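Side-chain contacts in putative methylthioribose-1-phosphate isomerase (Pyrococcus horikoshii OT3, PDB 6A34), which probably catalyses the interconversion of methylthioribose-1-phosphate and methylthioribulose-1-phosphate in the methionine salvage pathway: residues A[22-27]-A[45-50]; A[68-73]-A[90-95]; A[244-249]-A[253-258]; A[282-287]-A[347-352]. All coordinates share one frame; numbering follows the deposited sequence.

Contact 1. Residues A[22-27]-A[45-50]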
# COMPACT_ATOMS: atom_id res chain seq x y z
N LYS A 22 -25.69 -26.12 22.04
CA LYS A 22 -26.78 -25.34 21.43
C LYS A 22 -26.38 -23.87 21.25
O LYS A 22 -27.24 -23.00 21.25
CB LYS A 22 -28.05 -25.43 22.28
CG LYS A 22 -28.49 -26.85 22.63
CD LYS A 22 -29.88 -26.88 23.22
CE LYS A 22 -30.56 -28.23 23.11
NZ LYS A 22 -30.21 -29.11 24.25
N SER A 23 -25.09 -23.61 21.06
CA SER A 23 -24.61 -22.27 20.86
C SER A 23 -23.56 -22.22 19.74
O SER A 23 -22.66 -23.09 19.65
CB SER A 23 -24.08 -21.73 22.16
OG SER A 23 -25.14 -21.52 23.07
N VAL A 24 -23.68 -21.20 18.88
CA VAL A 24 -22.68 -20.91 17.87
C VAL A 24 -21.66 -19.94 18.46
O VAL A 24 -22.02 -18.89 18.96
CB VAL A 24 -23.31 -20.36 16.58
CG1 VAL A 24 -22.26 -20.07 15.53
CG2 VAL A 24 -24.37 -21.29 16.02
N TYR A 25 -20.39 -20.33 18.42
CA TYR A 25 -19.29 -19.48 18.94
C TYR A 25 -18.43 -18.98 17.78
O TYR A 25 -17.99 -19.78 17.01
CB TYR A 25 -18.41 -20.27 19.91
CG TYR A 25 -19.08 -20.77 21.18
CD1 TYR A 25 -19.93 -21.86 21.17
CD2 TYR A 25 -18.80 -20.19 22.41
CE1 TYR A 25 -20.52 -22.35 22.33
CE2 TYR A 25 -19.37 -20.67 23.58
CZ TYR A 25 -20.23 -21.75 23.55
OH TYR A 25 -20.81 -22.23 24.70
N MET A 26 -18.16 -17.67 17.73
CA MET A 26 -17.39 -17.02 16.65
C MET A 26 -16.32 -16.11 17.25
O MET A 26 -16.61 -15.25 18.11
CB MET A 26 -18.26 -16.15 15.75
CG MET A 26 -19.45 -16.86 15.17
SD MET A 26 -20.32 -15.75 14.06
CE MET A 26 -21.81 -16.67 13.69
N ILE A 27 -15.09 -16.26 16.77
CA ILE A 27 -14.11 -15.23 16.99
C ILE A 27 -14.70 -13.93 16.45
O ILE A 27 -15.32 -13.94 15.40
CB ILE A 27 -12.77 -15.57 16.32
CG1 ILE A 27 -12.13 -16.79 16.98
CG2 ILE A 27 -11.84 -14.36 16.34
CD1 ILE A 27 -10.93 -17.31 16.24
N GLU A 45 -31.33 -15.55 14.78
CA GLU A 45 -31.31 -14.10 14.47
C GLU A 45 -29.95 -13.50 14.82
O GLU A 45 -29.42 -12.74 14.03
CB GLU A 45 -32.36 -13.31 15.26
CG GLU A 45 -33.79 -13.60 14.85
CD GLU A 45 -34.39 -14.90 15.37
OE1 GLU A 45 -33.85 -15.47 16.37
OE2 GLU A 45 -35.39 -15.35 14.77
N GLU A 46 -29.42 -13.85 16.00
CA GLU A 46 -28.07 -13.45 16.46
C GLU A 46 -26.97 -13.92 15.49
O GLU A 46 -26.01 -13.20 15.28
CB GLU A 46 -27.78 -13.98 17.86
CG GLU A 46 -28.66 -13.40 18.96
CD GLU A 46 -28.42 -13.98 20.36
OE1 GLU A 46 -27.75 -15.03 20.47
OE2 GLU A 46 -28.91 -13.37 21.35
N VAL A 47 -27.08 -15.15 14.96
CA VAL A 47 -26.10 -15.73 14.02
C VAL A 47 -26.21 -14.98 12.68
O VAL A 47 -25.21 -14.65 12.06
CB VAL A 47 -26.36 -17.25 13.81
CG1 VAL A 47 -25.59 -17.84 12.65
CG2 VAL A 47 -26.11 -18.05 15.07
N ALA A 48 -27.44 -14.73 12.23
CA ALA A 48 -27.68 -14.03 10.97
C ALA A 48 -27.05 -12.64 11.04
O ALA A 48 -26.30 -12.24 10.16
CB ALA A 48 -29.17 -13.98 10.66
N GLU A 49 -27.33 -11.92 12.13
CA GLU A 49 -26.82 -10.58 12.34
C GLU A 49 -25.27 -10.61 12.31
O GLU A 49 -24.65 -9.73 11.72
CB GLU A 49 -27.41 -10.02 13.64
CG GLU A 49 -27.07 -8.56 13.93
CD GLU A 49 -27.41 -7.56 12.83
OE1 GLU A 49 -28.40 -7.79 12.08
OE2 GLU A 49 -26.66 -6.55 12.71
N ALA A 50 -24.66 -11.64 12.91
CA ALA A 50 -23.19 -11.79 13.01
C ALA A 50 -22.58 -12.07 11.63
O ALA A 50 -21.44 -11.70 11.37
CB ALA A 50 -22.84 -12.86 14.00
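Met26 reaches from its strand to the helix that holds Val47 and Ala50, and its side chain can be followed atom by atom. CB starts on the helix-facing side of the strand. CG stands anti to the carbonyl carbon (chi1 -54°), and from there the extended chain carries the sulfur over to the helix. SD then lies 3.8 Å from the CB of Ala50. The terminal CE comes between two helix residues, 4.0 Å from Ala50 CB and 4.1 Å from Val47 CG1; the methionine and valine side chains cross at about a right angle. Residues one turn apart on the helix thus meet the end of a single side chain. The strand, 23-27, is the middle one of a three-stranded antiparallel sheet, and helix 44-52 follows directly after the last strand, lying against the sheet with its segment axis only 22° from that of the strand. Two places earlier on the same side of the strand, Val24 sets CG2 at 3.8 Å from Val47 CG2, so that each branch of Val47 has its own partner. Phe41 of the neighbouring strand packs on both Met26 and Ala50, while Leu96 of helix 82-97 covers Val47. The side chain of Ala50 is about 8 Å from that of Arg100, a predicted substrate-binding residue.

Contact 2. Residues A[68-73]-A[90-95]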
# COMPACT_ATOMS: atom_id res chain seq x y z
N PHE A 68 -24.41 -23.95 10.94
CA PHE A 68 -24.61 -24.12 12.38
C PHE A 68 -25.81 -23.33 12.88
O PHE A 68 -26.28 -23.59 13.96
CB PHE A 68 -23.36 -23.73 13.16
CG PHE A 68 -22.27 -24.76 13.06
CD1 PHE A 68 -22.56 -26.11 13.09
CD2 PHE A 68 -20.95 -24.38 12.96
CE1 PHE A 68 -21.56 -27.06 13.02
CE2 PHE A 68 -19.95 -25.33 12.87
CZ PHE A 68 -20.25 -26.66 12.89
N GLY A 69 -26.26 -22.33 12.11
CA GLY A 69 -27.50 -21.61 12.41
C GLY A 69 -28.72 -22.50 12.25
O GLY A 69 -29.70 -22.36 13.00
N LEU A 70 -28.68 -23.41 11.27
CA LEU A 70 -29.74 -24.40 11.11
C LEU A 70 -29.65 -25.50 12.17
O LEU A 70 -30.66 -25.98 12.62
CB LEU A 70 -29.67 -24.96 9.69
CG LEU A 70 -29.96 -23.92 8.60
CD1 LEU A 70 -29.73 -24.51 7.24
CD2 LEU A 70 -31.39 -23.41 8.73
N ALA A 71 -28.44 -25.93 12.51
CA ALA A 71 -28.22 -26.88 13.60
C ALA A 71 -28.84 -26.31 14.87
O ALA A 71 -29.62 -26.98 15.54
CB ALA A 71 -26.75 -27.15 13.78
N LEU A 72 -28.52 -25.04 15.16
CA LEU A 72 -29.06 -24.34 16.31
C LEU A 72 -30.60 -24.36 16.23
O LEU A 72 -31.26 -24.70 17.22
CB LEU A 72 -28.52 -22.91 16.37
CG LEU A 72 -29.04 -22.07 17.54
CD1 LEU A 72 -28.43 -22.53 18.85
CD2 LEU A 72 -28.75 -20.61 17.34
N TYR A 73 -31.14 -24.06 15.06
CA TYR A 73 -32.57 -24.09 14.88
C TYR A 73 -33.11 -25.48 15.26
O TYR A 73 -34.12 -25.59 15.96
CB TYR A 73 -33.00 -23.75 13.46
CG TYR A 73 -34.46 -24.02 13.28
CD1 TYR A 73 -35.41 -23.18 13.86
CD2 TYR A 73 -34.89 -25.16 12.63
CE1 TYR A 73 -36.77 -23.48 13.79
CE2 TYR A 73 -36.24 -25.47 12.55
CZ TYR A 73 -37.18 -24.63 13.13
OH TYR A 73 -38.49 -24.96 13.02
N GLU A 90 -37.65 -23.72 7.18
CA GLU A 90 -37.71 -22.88 5.98
C GLU A 90 -37.54 -21.40 6.38
O GLU A 90 -36.75 -20.69 5.79
CB GLU A 90 -39.01 -23.12 5.21
CG GLU A 90 -38.79 -23.44 3.75
CD GLU A 90 -38.27 -22.30 2.88
OE1 GLU A 90 -38.67 -21.15 3.12
OE2 GLU A 90 -37.48 -22.56 1.95
N LYS A 91 -38.26 -20.93 7.41
CA LYS A 91 -38.07 -19.55 7.84
C LYS A 91 -36.59 -19.30 8.19
O LYS A 91 -36.02 -18.28 7.81
CB LYS A 91 -38.92 -19.20 9.05
CG LYS A 91 -40.33 -18.73 8.73
CD LYS A 91 -41.19 -18.50 9.97
CE LYS A 91 -42.59 -18.01 9.64
NZ LYS A 91 -43.26 -18.89 8.66
N ALA A 92 -35.98 -20.25 8.92
CA ALA A 92 -34.63 -20.09 9.39
C ALA A 92 -33.64 -20.11 8.20
O ALA A 92 -32.68 -19.36 8.17
CB ALA A 92 -34.33 -21.14 10.43
N TYR A 93 -33.90 -20.98 7.22
CA TYR A 93 -33.12 -21.06 5.99
C TYR A 93 -33.09 -19.70 5.29
O TYR A 93 -32.03 -19.24 4.89
CB TYR A 93 -33.70 -22.13 5.07
CG TYR A 93 -33.25 -22.06 3.63
CD1 TYR A 93 -32.07 -22.65 3.22
CD2 TYR A 93 -34.02 -21.40 2.68
CE1 TYR A 93 -31.66 -22.60 1.90
CE2 TYR A 93 -33.61 -21.32 1.36
CZ TYR A 93 -32.43 -21.93 0.96
OH TYR A 93 -32.04 -21.88 -0.35
N GLU A 94 -34.27 -19.07 5.17
CA GLU A 94 -34.45 -17.78 4.51
C GLU A 94 -33.76 -16.65 5.27
O GLU A 94 -33.13 -15.80 4.65
CB GLU A 94 -35.94 -17.44 4.35
CG GLU A 94 -36.61 -18.20 3.22
CD GLU A 94 -36.08 -17.86 1.84
OE1 GLU A 94 -35.76 -18.81 1.09
OE2 GLU A 94 -35.97 -16.64 1.52
N ILE A 95 -33.91 -16.61 6.59
CA ILE A 95 -33.25 -15.59 7.39
C ILE A 95 -31.73 -15.64 7.15
O ILE A 95 -31.07 -14.61 6.99
CB ILE A 95 -33.63 -15.76 8.87
CG1 ILE A 95 -35.09 -15.33 9.11
CG2 ILE A 95 -32.67 -15.00 9.77
CD1 ILE A 95 -35.59 -15.49 10.55
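Ala92 offers only a methyl to the opposite helix, and Leu70 and Tyr73 both come down on it. The dense part of the contact lies around the leucine. Leu70 CD2 is 4.1 Å from Ala92 CB and passes on to the backbone beyond, where it rests 3.8 Å from Tyr93 N. With CG anti to the carbonyl carbon (chi1 -65°), the leucine starts alongside the partner helix and brings only its end in close. The small alanine allows the backbones to approach, Leu70 CA and Ala92 CA being 6.7 Å apart. The pair belongs to an antiparallel helical hairpin, helices 59-76 and 82-97, whose segment axes run at 153° to each other within the helical part of the molecule. Helix 104-119 closes over the buried side through Leu110, which touches both Leu70 and Tyr93. Tyr93, itself buried, contributes chiefly its backbone, for its ring leads away toward Asn111 and Lys97, both hydrogen-bonded to its OH. On the more open side stands the partly exposed Tyr73, which touches just the one methyl, and only with the root of its ring: its CG is 4.1 Å from Ala92 CB, met obliquely, while its hydroxyl is hydrogen-bonded to the carbonyl of Phe85.

Contact 3. Residues A[244-249]-A[253-258]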
# COMPACT_ATOMS: atom_id res chain seq x y z
N VAL A 244 0.21 -17.14 -1.98
CA VAL A 244 -1.01 -16.39 -1.85
C VAL A 244 -2.20 -17.35 -1.91
O VAL A 244 -2.09 -18.48 -2.37
CB VAL A 244 -1.13 -15.32 -2.94
CG1 VAL A 244 0.00 -14.31 -2.84
CG2 VAL A 244 -1.23 -15.94 -4.31
N GLY A 245 -3.33 -16.89 -1.39
CA GLY A 245 -4.58 -17.61 -1.57
C GLY A 245 -5.21 -17.26 -2.90
O GLY A 245 -4.58 -16.64 -3.73
N ALA A 246 -6.47 -17.68 -3.11
CA ALA A 246 -7.21 -17.37 -4.33
C ALA A 246 -8.68 -17.20 -4.00
O ALA A 246 -9.25 -18.06 -3.33
CB ALA A 246 -7.02 -18.46 -5.35
N ASP A 247 -9.31 -16.13 -4.48
CA ASP A 247 -10.75 -16.00 -4.37
C ASP A 247 -11.40 -16.90 -5.44
O ASP A 247 -12.42 -17.49 -5.18
CB ASP A 247 -11.17 -14.54 -4.31
CG ASP A 247 -10.65 -13.94 -3.01
OD1 ASP A 247 -11.26 -14.21 -1.94
OD2 ASP A 247 -9.58 -13.29 -3.05
N ARG A 248 -10.76 -17.06 -6.59
CA ARG A 248 -11.33 -17.86 -7.65
C ARG A 248 -10.26 -18.19 -8.70
O ARG A 248 -9.69 -17.31 -9.36
CB ARG A 248 -12.51 -17.10 -8.25
CG ARG A 248 -12.96 -17.64 -9.60
CD ARG A 248 -14.15 -16.91 -10.15
NE ARG A 248 -15.31 -17.39 -9.44
CZ ARG A 248 -16.55 -17.26 -9.86
NH1 ARG A 248 -17.51 -17.89 -9.21
NH2 ARG A 248 -16.81 -16.50 -10.92
N ILE A 249 -10.03 -19.48 -8.90
CA ILE A 249 -9.19 -19.99 -9.94
C ILE A 249 -10.09 -20.48 -11.07
O ILE A 249 -11.04 -21.16 -10.80
CB ILE A 249 -8.31 -21.12 -9.39
CG1 ILE A 249 -7.54 -20.65 -8.16
CG2 ILE A 249 -7.41 -21.68 -10.49
CD1 ILE A 249 -6.71 -21.72 -7.46
N GLY A 253 -6.08 -21.72 -15.11
CA GLY A 253 -5.19 -21.42 -13.99
C GLY A 253 -5.11 -19.94 -13.64
O GLY A 253 -4.60 -19.62 -12.56
N ASP A 254 -5.61 -19.04 -14.50
CA ASP A 254 -5.75 -17.61 -14.13
C ASP A 254 -6.53 -17.60 -12.81
O ASP A 254 -7.39 -18.46 -12.60
CB ASP A 254 -6.46 -16.76 -15.19
CG ASP A 254 -5.80 -16.71 -16.56
OD1 ASP A 254 -4.66 -17.19 -16.69
OD2 ASP A 254 -6.47 -16.23 -17.52
N PHE A 255 -6.20 -16.68 -11.91
CA PHE A 255 -6.97 -16.57 -10.68
C PHE A 255 -7.14 -15.12 -10.24
O PHE A 255 -6.30 -14.26 -10.51
CB PHE A 255 -6.36 -17.43 -9.56
CG PHE A 255 -5.04 -16.95 -9.04
CD1 PHE A 255 -3.88 -17.11 -9.78
CD2 PHE A 255 -4.93 -16.40 -7.78
CE1 PHE A 255 -2.66 -16.67 -9.29
CE2 PHE A 255 -3.71 -15.96 -7.30
CZ PHE A 255 -2.58 -16.07 -8.06
N ALA A 256 -8.26 -14.89 -9.56
CA ALA A 256 -8.61 -13.67 -8.89
C ALA A 256 -8.16 -13.76 -7.43
O ALA A 256 -8.32 -14.79 -6.79
CB ALA A 256 -10.10 -13.45 -8.99
N ASN A 257 -7.56 -12.70 -6.92
CA ASN A 257 -7.20 -12.65 -5.49
C ASN A 257 -7.16 -11.17 -5.10
O ASN A 257 -7.25 -10.32 -6.00
CB ASN A 257 -5.90 -13.41 -5.19
CG ASN A 257 -5.73 -13.71 -3.71
OD1 ASN A 257 -6.64 -14.25 -3.08
ND2 ASN A 257 -4.60 -13.30 -3.14
N LYS A 258 -7.07 -10.89 -3.79
CA LYS A 258 -7.07 -9.55 -3.28
C LYS A 258 -6.08 -8.71 -4.08
O LYS A 258 -4.92 -9.16 -4.35
CB LYS A 258 -6.64 -9.46 -1.80
CG LYS A 258 -7.32 -8.33 -1.03
CD LYS A 258 -8.86 -8.45 -1.00
CE LYS A 258 -9.52 -7.77 0.19
NZ LYS A 258 -10.95 -7.45 -0.09
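Phe255 lies at the apolar centre, in touch with Ala246, Val244 and Ile249. Phe255 CD2 is 3.8 Å from Ala246 CB. Phe255 CE2 lies 3.9 Å from Val244 CG2. At the root of the side chain, Phe255 CB is 3.7 Å from Ile249 CG1. Phe255 CG takes the crowded position between its own backbone N and carbonyl carbon (chi1 68°), with Phe275 and Ala277 packed against the side chain. Next outward comes the backbone. Ala256 N gives a fairly straight bond to Arg248 O (2.8 Å, 163°), whereas Ala256 O accepts from Asp247 N at 2.8 Å and weakly from Arg248 N. Asp247 and Arg248 both face Ala256, a classic beta bulge. Beyond it, the amide of Asn257 sits beside the Gly245 carbonyl; the side chains of Asn257 and Asp247 cross at about a right angle, yet their flat ends lie only 22° from parallel. Replacing Asn257 by an alanine would remove that amide, and is likely to open a gap beside the Gly245 carbonyl and leave the Asp247 carboxylate freer to turn. In this beta hairpin the bulge brings Asp247, the predicted proton donor, beside Asn257 and Lys258, predicted to bind substrate, as parts of the isomerase active site.

Contact 4. Residues A[282-287]-A[347-352]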
# COMPACT_ATOMS: atom_id res chain seq x y z
N SER A 282 -12.91 -26.58 -4.50
CA SER A 282 -14.17 -25.89 -4.61
C SER A 282 -13.98 -24.43 -5.03
O SER A 282 -14.96 -23.76 -5.34
CB SER A 282 -14.94 -25.99 -3.30
OG SER A 282 -14.22 -25.36 -2.25
N SER A 283 -12.74 -23.92 -5.01
CA SER A 283 -12.45 -22.53 -5.43
C SER A 283 -12.06 -22.49 -6.91
O SER A 283 -11.86 -21.42 -7.47
CB SER A 283 -11.36 -21.90 -4.58
OG SER A 283 -11.70 -21.97 -3.21
N ILE A 284 -11.91 -23.66 -7.54
CA ILE A 284 -11.64 -23.74 -8.95
C ILE A 284 -12.97 -23.78 -9.69
O ILE A 284 -13.74 -24.72 -9.54
CB ILE A 284 -10.74 -24.94 -9.28
CG1 ILE A 284 -9.46 -24.93 -8.44
CG2 ILE A 284 -10.43 -25.02 -10.76
CD1 ILE A 284 -8.76 -26.26 -8.43
N ASP A 285 -13.21 -22.74 -10.48
CA ASP A 285 -14.39 -22.57 -11.30
C ASP A 285 -14.02 -22.98 -12.73
O ASP A 285 -13.52 -22.17 -13.51
CB ASP A 285 -14.89 -21.13 -11.21
CG ASP A 285 -16.17 -20.82 -11.97
OD1 ASP A 285 -16.75 -21.75 -12.57
OD2 ASP A 285 -16.57 -19.64 -11.95
N MET A 286 -14.34 -24.24 -13.07
CA MET A 286 -13.99 -24.85 -14.34
C MET A 286 -14.96 -24.40 -15.45
O MET A 286 -14.71 -24.64 -16.62
CB MET A 286 -13.96 -26.38 -14.22
CG MET A 286 -12.77 -26.98 -14.92
SD MET A 286 -11.20 -26.68 -14.04
CE MET A 286 -10.74 -28.37 -13.69
N GLU A 287 -16.03 -23.68 -15.08
CA GLU A 287 -16.98 -23.09 -16.04
C GLU A 287 -16.33 -21.95 -16.84
O GLU A 287 -16.66 -21.78 -18.01
CB GLU A 287 -18.22 -22.52 -15.34
CG GLU A 287 -19.49 -23.27 -15.65
CD GLU A 287 -19.59 -24.62 -14.96
OE1 GLU A 287 -18.80 -25.53 -15.31
OE2 GLU A 287 -20.45 -24.74 -14.06
N ARG A 347 -4.64 -28.52 -18.65
CA ARG A 347 -4.63 -29.96 -18.75
C ARG A 347 -4.61 -30.60 -17.37
O ARG A 347 -5.36 -31.54 -17.13
CB ARG A 347 -3.38 -30.39 -19.53
CG ARG A 347 -3.19 -31.89 -19.68
CD ARG A 347 -2.07 -32.22 -20.65
NE ARG A 347 -0.82 -32.46 -19.96
CZ ARG A 347 0.38 -32.10 -20.40
NH1 ARG A 347 0.53 -31.54 -21.60
NH2 ARG A 347 1.43 -32.24 -19.60
N ASN A 348 -3.73 -30.12 -16.47
CA ASN A 348 -3.56 -30.78 -15.17
C ASN A 348 -4.73 -30.48 -14.25
O ASN A 348 -5.02 -31.32 -13.40
CB ASN A 348 -2.21 -30.50 -14.52
CG ASN A 348 -1.10 -31.21 -15.27
OD1 ASN A 348 -1.30 -32.34 -15.70
ND2 ASN A 348 0.02 -30.54 -15.50
N LEU A 349 -5.41 -29.33 -14.42
CA LEU A 349 -6.57 -29.05 -13.58
C LEU A 349 -7.71 -29.99 -13.96
O LEU A 349 -8.34 -30.54 -13.05
CB LEU A 349 -7.01 -27.59 -13.65
CG LEU A 349 -6.18 -26.63 -12.80
CD1 LEU A 349 -6.47 -25.18 -13.18
CD2 LEU A 349 -6.43 -26.86 -11.32
N LYS A 350 -7.95 -30.19 -15.27
CA LYS A 350 -9.08 -31.01 -15.72
C LYS A 350 -8.81 -32.48 -15.37
O LYS A 350 -9.75 -33.18 -14.97
CB LYS A 350 -9.44 -30.76 -17.19
CG LYS A 350 -8.66 -31.53 -18.24
CD LYS A 350 -9.45 -31.75 -19.52
CE LYS A 350 -9.96 -30.48 -20.16
NZ LYS A 350 -10.75 -30.77 -21.38
N LYS A 351 -7.55 -32.90 -15.41
CA LYS A 351 -7.17 -34.21 -14.86
C LYS A 351 -7.63 -34.28 -13.41
O LYS A 351 -8.38 -35.15 -13.04
CB LYS A 351 -5.66 -34.47 -14.91
CG LYS A 351 -5.15 -35.10 -16.21
CD LYS A 351 -3.66 -35.41 -16.17
CE LYS A 351 -3.02 -35.44 -17.54
NZ LYS A 351 -1.56 -35.68 -17.45
N LEU A 352 -7.16 -33.33 -12.60
CA LEU A 352 -7.41 -33.34 -11.16
C LEU A 352 -8.89 -33.55 -10.87
O LEU A 352 -9.24 -34.21 -9.89
CB LEU A 352 -6.93 -32.02 -10.55
CG LEU A 352 -6.95 -31.95 -9.03
CD1 LEU A 352 -6.01 -32.98 -8.43
CD2 LEU A 352 -6.58 -30.55 -8.57
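The peptide group joining Leu349 to Lys350 is the flat surface on which Met286 rests. The methionine's CE lies over one face of that plane rather than at its rim, 3.3 Å from Leu349 O and 3.7 Å from Lys350 N, a close fit for a methyl group. A second flat group, the carboxylate of Asp285, lies on the far side of the same loop: its OD1 is met from above the plane by Glu287 N at 3.2 Å, which makes an Asx turn and ties down the backbone on both sides of Met286. The methionine chain is bent at both chi2 (72°) and chi3 (118°), and the bends bring CE round to the helix, where it also lies 3.8 Å from Leu349 CB. In the fold, the short, weakly bonded strand about 284-285 lies at the edge of a mixed sheet, running parallel to 248-250, and the C-terminal helix 345-354 packs alongside it. Ile284 makes the deeper part of this junction. Its CD1 is 3.8 Å from Leu349 CD2, the two chains crossing at a slant, so the leucine is touched by the methionine at CB and by the isoleucine at its end. Leu349 and Leu352 both touch Val341 of strand 339-341, at the edge of the seven-stranded sheet, and Phe353, on the same helix, packs against both Ile284 and Met286. Lys350 marks the open side of the contact: its CB is 4.4 Å from Met286 CE, and from there the side chain leads away from the loop, with the residue exposed.

In the fold
The four contacts follow one another along the chain and fall into two neighbouring pairs. Contacts 1 and 2, with centres about 11 Å apart, belong to the N-terminal part, where helix 44-52 is followed by helix 59-76; they touch through Ala48 and Ile95. Contacts 3 and 4, about 13 Å between centres, share a mixed sheet: strands 248-250 and 284-285 are neighbours in it, with probable backbone hydrogen bonds between Ile249 and both Ser283 and Asp285. Contact 1 lies about 29 Å from contact 3, centre to centre, on the opposite side of the chain's centre. Predicted substrate-binding residues occur near contact 1 and within contact 3, consistent with an active site between the two parts.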